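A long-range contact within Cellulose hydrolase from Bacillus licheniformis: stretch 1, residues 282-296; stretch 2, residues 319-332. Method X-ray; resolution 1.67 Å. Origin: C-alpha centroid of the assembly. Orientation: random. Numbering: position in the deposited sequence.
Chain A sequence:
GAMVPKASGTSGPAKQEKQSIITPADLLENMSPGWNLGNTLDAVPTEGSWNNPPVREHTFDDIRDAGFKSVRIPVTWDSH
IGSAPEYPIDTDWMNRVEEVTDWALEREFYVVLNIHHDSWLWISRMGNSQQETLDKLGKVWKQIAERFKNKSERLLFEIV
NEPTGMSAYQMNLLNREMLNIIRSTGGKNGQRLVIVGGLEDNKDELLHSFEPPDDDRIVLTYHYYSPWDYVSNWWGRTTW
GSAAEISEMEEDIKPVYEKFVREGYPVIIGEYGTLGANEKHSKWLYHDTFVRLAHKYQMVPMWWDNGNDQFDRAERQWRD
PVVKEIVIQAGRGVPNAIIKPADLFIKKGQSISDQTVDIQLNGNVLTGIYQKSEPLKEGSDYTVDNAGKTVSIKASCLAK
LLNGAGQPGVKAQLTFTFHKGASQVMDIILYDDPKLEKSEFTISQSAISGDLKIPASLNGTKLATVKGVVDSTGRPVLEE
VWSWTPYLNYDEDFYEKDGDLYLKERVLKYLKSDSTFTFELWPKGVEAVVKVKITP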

# COMPACT_ATOMS: atom_id res chain seq x y z
N SER A 282 -0.17 6.43 -12.48
CA SER A 282 -1.34 6.23 -11.64
C SER A 282 -0.95 6.13 -10.18
O SER A 282 -1.58 6.74 -9.32
CB SER A 282 -2.11 4.98 -12.06
OG SER A 282 -2.66 5.14 -13.36
N LYS A 283 0.09 5.36 -9.90
CA LYS A 283 0.52 5.17 -8.51
C LYS A 283 0.92 6.50 -7.85
O LYS A 283 0.55 6.77 -6.71
CB LYS A 283 1.68 4.19 -8.44
CG LYS A 283 2.06 3.78 -7.02
CD LYS A 283 3.52 3.36 -6.94
CE LYS A 283 3.81 2.08 -7.68
NZ LYS A 283 5.30 1.84 -7.74
N TRP A 284 1.66 7.33 -8.59
CA TRP A 284 2.10 8.61 -8.05
C TRP A 284 0.91 9.53 -7.82
O TRP A 284 0.76 10.13 -6.75
CB TRP A 284 3.13 9.27 -8.99
CG TRP A 284 4.42 8.49 -9.10
CD1 TRP A 284 4.78 7.38 -8.39
CD2 TRP A 284 5.52 8.76 -9.99
NE1 TRP A 284 6.02 6.95 -8.78
CE2 TRP A 284 6.50 7.77 -9.77
CE3 TRP A 284 5.76 9.75 -10.96
CZ2 TRP A 284 7.71 7.74 -10.47
CZ3 TRP A 284 6.98 9.71 -11.67
CH2 TRP A 284 7.93 8.72 -11.41
N LEU A 285 0.04 9.63 -8.83
CA LEU A 285 -1.19 10.42 -8.73
C LEU A 285 -2.10 9.97 -7.57
O LEU A 285 -2.69 10.79 -6.87
CB LEU A 285 -1.95 10.37 -10.05
CG LEU A 285 -3.21 11.24 -10.15
CD1 LEU A 285 -2.83 12.73 -9.99
CD2 LEU A 285 -3.91 11.02 -11.47
N TYR A 286 -2.25 8.66 -7.41
CA TYR A 286 -3.07 8.11 -6.34
C TYR A 286 -2.53 8.53 -4.97
O TYR A 286 -3.27 9.02 -4.10
CB TYR A 286 -3.14 6.58 -6.45
CG TYR A 286 -4.05 5.94 -5.42
CD1 TYR A 286 -3.57 5.57 -4.17
CD2 TYR A 286 -5.41 5.73 -5.69
CE1 TYR A 286 -4.40 4.99 -3.22
CE2 TYR A 286 -6.23 5.15 -4.75
CZ TYR A 286 -5.73 4.80 -3.52
OH TYR A 286 -6.55 4.22 -2.58
N HIS A 287 -1.23 8.35 -4.76
CA HIS A 287 -0.66 8.67 -3.46
C HIS A 287 -0.71 10.17 -3.17
O HIS A 287 -1.10 10.58 -2.08
CB HIS A 287 0.76 8.13 -3.35
CG HIS A 287 0.83 6.66 -3.09
ND1 HIS A 287 0.69 5.71 -4.08
CD2 HIS A 287 1.00 5.96 -1.93
CE1 HIS A 287 0.78 4.50 -3.56
NE2 HIS A 287 0.97 4.62 -2.26
N ASP A 288 -0.34 11.00 -4.14
CA ASP A 288 -0.39 12.44 -3.93
C ASP A 288 -1.81 12.91 -3.64
O ASP A 288 -2.03 13.73 -2.75
CB ASP A 288 0.15 13.21 -5.14
CG ASP A 288 0.08 14.71 -4.94
OD1 ASP A 288 0.89 15.26 -4.17
OD2 ASP A 288 -0.82 15.34 -5.54
N THR A 289 -2.77 12.38 -4.39
CA THR A 289 -4.15 12.81 -4.25
C THR A 289 -4.70 12.39 -2.89
O THR A 289 -5.28 13.22 -2.18
CB THR A 289 -5.05 12.23 -5.36
OG1 THR A 289 -4.55 12.64 -6.64
CG2 THR A 289 -6.49 12.72 -5.21
N PHE A 290 -4.51 11.12 -2.53
CA PHE A 290 -5.03 10.67 -1.25
C PHE A 290 -4.36 11.34 -0.06
O PHE A 290 -5.03 11.75 0.88
CB PHE A 290 -4.91 9.15 -1.08
CG PHE A 290 -5.53 8.68 0.19
CD1 PHE A 290 -6.91 8.63 0.32
CD2 PHE A 290 -4.74 8.32 1.28
CE1 PHE A 290 -7.50 8.23 1.50
CE2 PHE A 290 -5.32 7.91 2.47
CZ PHE A 290 -6.70 7.87 2.58
N VAL A 291 -3.03 11.45 -0.08
CA VAL A 291 -2.37 12.03 1.09
C VAL A 291 -2.72 13.52 1.23
O VAL A 291 -2.92 14.00 2.35
CB VAL A 291 -0.84 11.83 1.02
CG1 VAL A 291 -0.15 12.52 2.22
CG2 VAL A 291 -0.53 10.35 1.02
N ARG A 292 -2.84 14.23 0.11
CA ARG A 292 -3.24 15.64 0.18
C ARG A 292 -4.66 15.78 0.72
O ARG A 292 -4.95 16.71 1.45
CB ARG A 292 -3.12 16.33 -1.19
CG ARG A 292 -1.68 16.60 -1.61
CD ARG A 292 -1.54 17.76 -2.60
NE ARG A 292 -1.97 17.43 -3.96
CZ ARG A 292 -3.17 17.72 -4.46
NH1 ARG A 292 -4.07 18.32 -3.70
NH2 ARG A 292 -3.47 17.38 -5.71
N LEU A 293 -5.55 14.85 0.35
CA LEU A 293 -6.91 14.90 0.87
C LEU A 293 -6.95 14.61 2.38
O LEU A 293 -7.66 15.29 3.12
CB LEU A 293 -7.82 13.93 0.11
CG LEU A 293 -8.22 14.36 -1.30
CD1 LEU A 293 -8.88 13.19 -2.06
CD2 LEU A 293 -9.16 15.56 -1.22
N ALA A 294 -6.19 13.61 2.82
CA ALA A 294 -6.08 13.33 4.25
C ALA A 294 -5.56 14.58 5.00
O ALA A 294 -6.10 14.98 6.03
CB ALA A 294 -5.16 12.14 4.49
N HIS A 295 -4.51 15.20 4.46
CA HIS A 295 -3.97 16.40 5.08
C HIS A 295 -5.02 17.51 5.13
O HIS A 295 -5.20 18.15 6.17
CB HIS A 295 -2.71 16.86 4.35
CG HIS A 295 -1.82 17.74 5.18
ND1 HIS A 295 -1.95 19.12 5.20
CD2 HIS A 295 -0.80 17.45 6.02
CE1 HIS A 295 -1.06 19.63 6.03
NE2 HIS A 295 -0.34 18.64 6.53
N LYS A 296 -5.71 17.75 4.02
CA LYS A 296 -6.76 18.76 3.94
C LYS A 296 -7.81 18.58 5.03
O LYS A 296 -8.31 19.55 5.61
CB LYS A 296 -7.43 18.72 2.56
CG LYS A 296 -8.64 19.63 2.38
CD LYS A 296 -9.25 19.39 0.99
CE LYS A 296 -10.36 20.36 0.66
NZ LYS A 296 -10.99 20.03 -0.66
N ARG A 319 12.00 1.07 -3.23
CA ARG A 319 11.83 0.48 -4.57
C ARG A 319 11.29 1.51 -5.57
O ARG A 319 11.53 1.41 -6.78
CB ARG A 319 10.90 -0.74 -4.51
CG ARG A 319 11.50 -1.93 -3.77
CD ARG A 319 10.49 -3.07 -3.66
NE ARG A 319 11.04 -4.23 -2.96
CZ ARG A 319 10.94 -4.42 -1.65
NH1 ARG A 319 10.31 -3.54 -0.88
NH2 ARG A 319 11.47 -5.51 -1.09
N ASP A 320 10.55 2.48 -5.06
CA ASP A 320 10.05 3.60 -5.86
C ASP A 320 10.32 4.86 -5.04
O ASP A 320 9.52 5.23 -4.18
CB ASP A 320 8.55 3.44 -6.15
CG ASP A 320 7.99 4.55 -7.03
OD1 ASP A 320 8.68 5.57 -7.24
OD2 ASP A 320 6.84 4.41 -7.52
N PRO A 321 11.45 5.51 -5.29
CA PRO A 321 11.83 6.63 -4.43
C PRO A 321 10.93 7.84 -4.63
O PRO A 321 10.75 8.63 -3.70
CB PRO A 321 13.25 6.96 -4.88
CG PRO A 321 13.73 5.73 -5.55
CD PRO A 321 12.55 5.12 -6.20
N VAL A 322 10.40 7.99 -5.84
CA VAL A 322 9.54 9.13 -6.14
C VAL A 322 8.23 9.06 -5.36
O VAL A 322 7.81 10.06 -4.76
CB VAL A 322 9.23 9.22 -7.65
CG1 VAL A 322 8.14 10.25 -7.92
CG2 VAL A 322 10.50 9.52 -8.43
N VAL A 323 7.58 7.89 -5.34
CA VAL A 323 6.32 7.80 -4.62
C VAL A 323 6.56 8.04 -3.12
O VAL A 323 5.74 8.68 -2.45
CB VAL A 323 5.60 6.45 -4.87
CG1 VAL A 323 6.23 5.31 -4.06
CG2 VAL A 323 4.12 6.58 -4.54
N LYS A 324 7.70 7.58 -2.60
CA LYS A 324 8.06 7.86 -1.21
C LYS A 324 8.20 9.36 -0.96
O LYS A 324 7.69 9.89 0.03
CB LYS A 324 9.38 7.16 -0.84
CG LYS A 324 9.83 7.43 0.62
CD LYS A 324 10.91 8.51 0.73
CE LYS A 324 12.25 8.03 0.20
NZ LYS A 324 13.35 9.01 0.47
N GLU A 325 8.89 10.06 -1.86
CA GLU A 325 9.09 11.49 -1.68
C GLU A 325 7.76 12.23 -1.78
O GLU A 325 7.54 13.22 -1.07
CB GLU A 325 10.08 12.05 -2.70
CG GLU A 325 11.50 11.47 -2.62
CD GLU A 325 12.21 11.71 -1.29
OE1 GLU A 325 11.72 12.50 -0.45
OE2 GLU A 325 13.29 11.12 -1.10
N ILE A 326 6.87 11.75 -2.64
CA ILE A 326 5.54 12.31 -2.76
C ILE A 326 4.80 12.22 -1.42
O ILE A 326 4.19 13.19 -0.97
CB ILE A 326 4.73 11.62 -3.87
CG1 ILE A 326 5.15 12.18 -5.23
CG2 ILE A 326 3.23 11.83 -3.68
CD1 ILE A 326 4.62 11.39 -6.42
N VAL A 327 4.87 11.06 -0.76
CA VAL A 327 4.18 10.87 0.52
C VAL A 327 4.75 11.80 1.60
O VAL A 327 4.01 12.41 2.36
CB VAL A 327 4.27 9.40 0.98
CG1 VAL A 327 3.87 9.25 2.46
CG2 VAL A 327 3.38 8.51 0.10
N ILE A 328 6.07 11.90 1.65
CA ILE A 328 6.77 12.78 2.59
C ILE A 328 6.36 14.25 2.44
O ILE A 328 6.11 14.94 3.44
CB ILE A 328 8.30 12.63 2.39
CG1 ILE A 328 8.72 11.23 2.80
CG2 ILE A 328 9.07 13.71 3.17
CD1 ILE A 328 8.29 10.85 4.20
N GLN A 329 6.30 14.73 1.21
CA GLN A 329 5.93 16.12 0.95
C GLN A 329 4.43 16.35 1.16
O GLN A 329 4.01 17.26 1.87
CB GLN A 329 6.35 16.51 -0.47
CG GLN A 329 7.86 16.50 -0.68
CD GLN A 329 8.56 17.54 0.17
OE1 GLN A 329 8.07 18.66 0.32
NE2 GLN A 329 9.71 17.18 0.73
N ALA A 330 3.62 15.49 0.55
CA ALA A 330 2.17 15.63 0.67
C ALA A 330 1.72 15.50 2.13
O ALA A 330 0.78 16.17 2.56
CB ALA A 330 1.46 14.61 -0.20
N GLY A 331 2.40 14.66 2.90
CA GLY A 331 2.05 14.45 4.29
C GLY A 331 2.39 15.64 5.17
O GLY A 331 1.94 15.71 6.32
N ARG A 332 3.20 16.56 4.63
CA ARG A 332 3.49 17.84 5.29
C ARG A 332 2.69 18.99 4.68
O ARG A 332 2.96 20.16 4.97
CB ARG A 332 4.99 18.15 5.20
CG ARG A 332 5.83 17.32 6.14
CD ARG A 332 7.33 17.43 5.83
NE ARG A 332 8.11 16.84 6.92
CZ ARG A 332 8.31 15.54 7.09
NH1 ARG A 332 7.79 14.67 6.23
NH2 ARG A 332 9.03 15.10 8.12

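When two helices pack nearly parallel, the rotamers of the facing side chains often reveal how the gap between them is filled, and the helix through residues 282-296 and the one that starts at Pro 321 make a clear example. Their axes approach to 9.0 Å at an angle of 13°, so contacts recur along the whole length.

The polar end centres on Asp 320, the N-cap of the second helix. With chi1 t, its carboxylate serves both helices: Asp 320 OD1 accepts the capping bond from Val 323 N (3.2 Å), while Asp 320 OD2 accepts from Trp 284 NE1 (3.0 Å) and forms a salt bridge with Lys 283 NZ (3.0 Å), with a weak second bond from Trp 284 NE1 to Asp 320 OD1 (3.4 Å). Lys 283 reaches it through a chain that is t at chi1 and chi2 and turns to m at chi3.

Trp 284 shows how a rotamer can redirect a side chain. Its CA-to-CB bond points sideways, yet chi1 m and chi2 of -6° carry the indole across to the second helix. There NE1 meets the carboxylate near the ring plane, and Val 322 CG1 sits over one face, 3.5 Å from the centroid of the Trp 284 six-membered ring. Ile 326, m then t, extends its CD1 to within 3.6 Å of Trp 284 CB.

His 287 is held from within its own helix: at chi1 m, His 287 ND1 donates to Lys 283 O (2.8 Å), one turn back. This leaves a ring face to Val 323 CG2, 3.8 Å from the His 287 ring centroid. Asp 288, at t, similarly binds its own helix, its OD2 receiving Arg 292 NE at 2.9 Å in a salt bridge, while its CB packs against Ile 326 CG2 (3.7 Å).

Farther along, Val 291 packs on the small Ala 330 and the backbone after it: Val 291 CG1 lies 3.6 Å from Ala 330 CB and 3.4 Å from Gly 331 N, and His 295, at t, brings its CD2 to 3.3 Å from Gly 331 O.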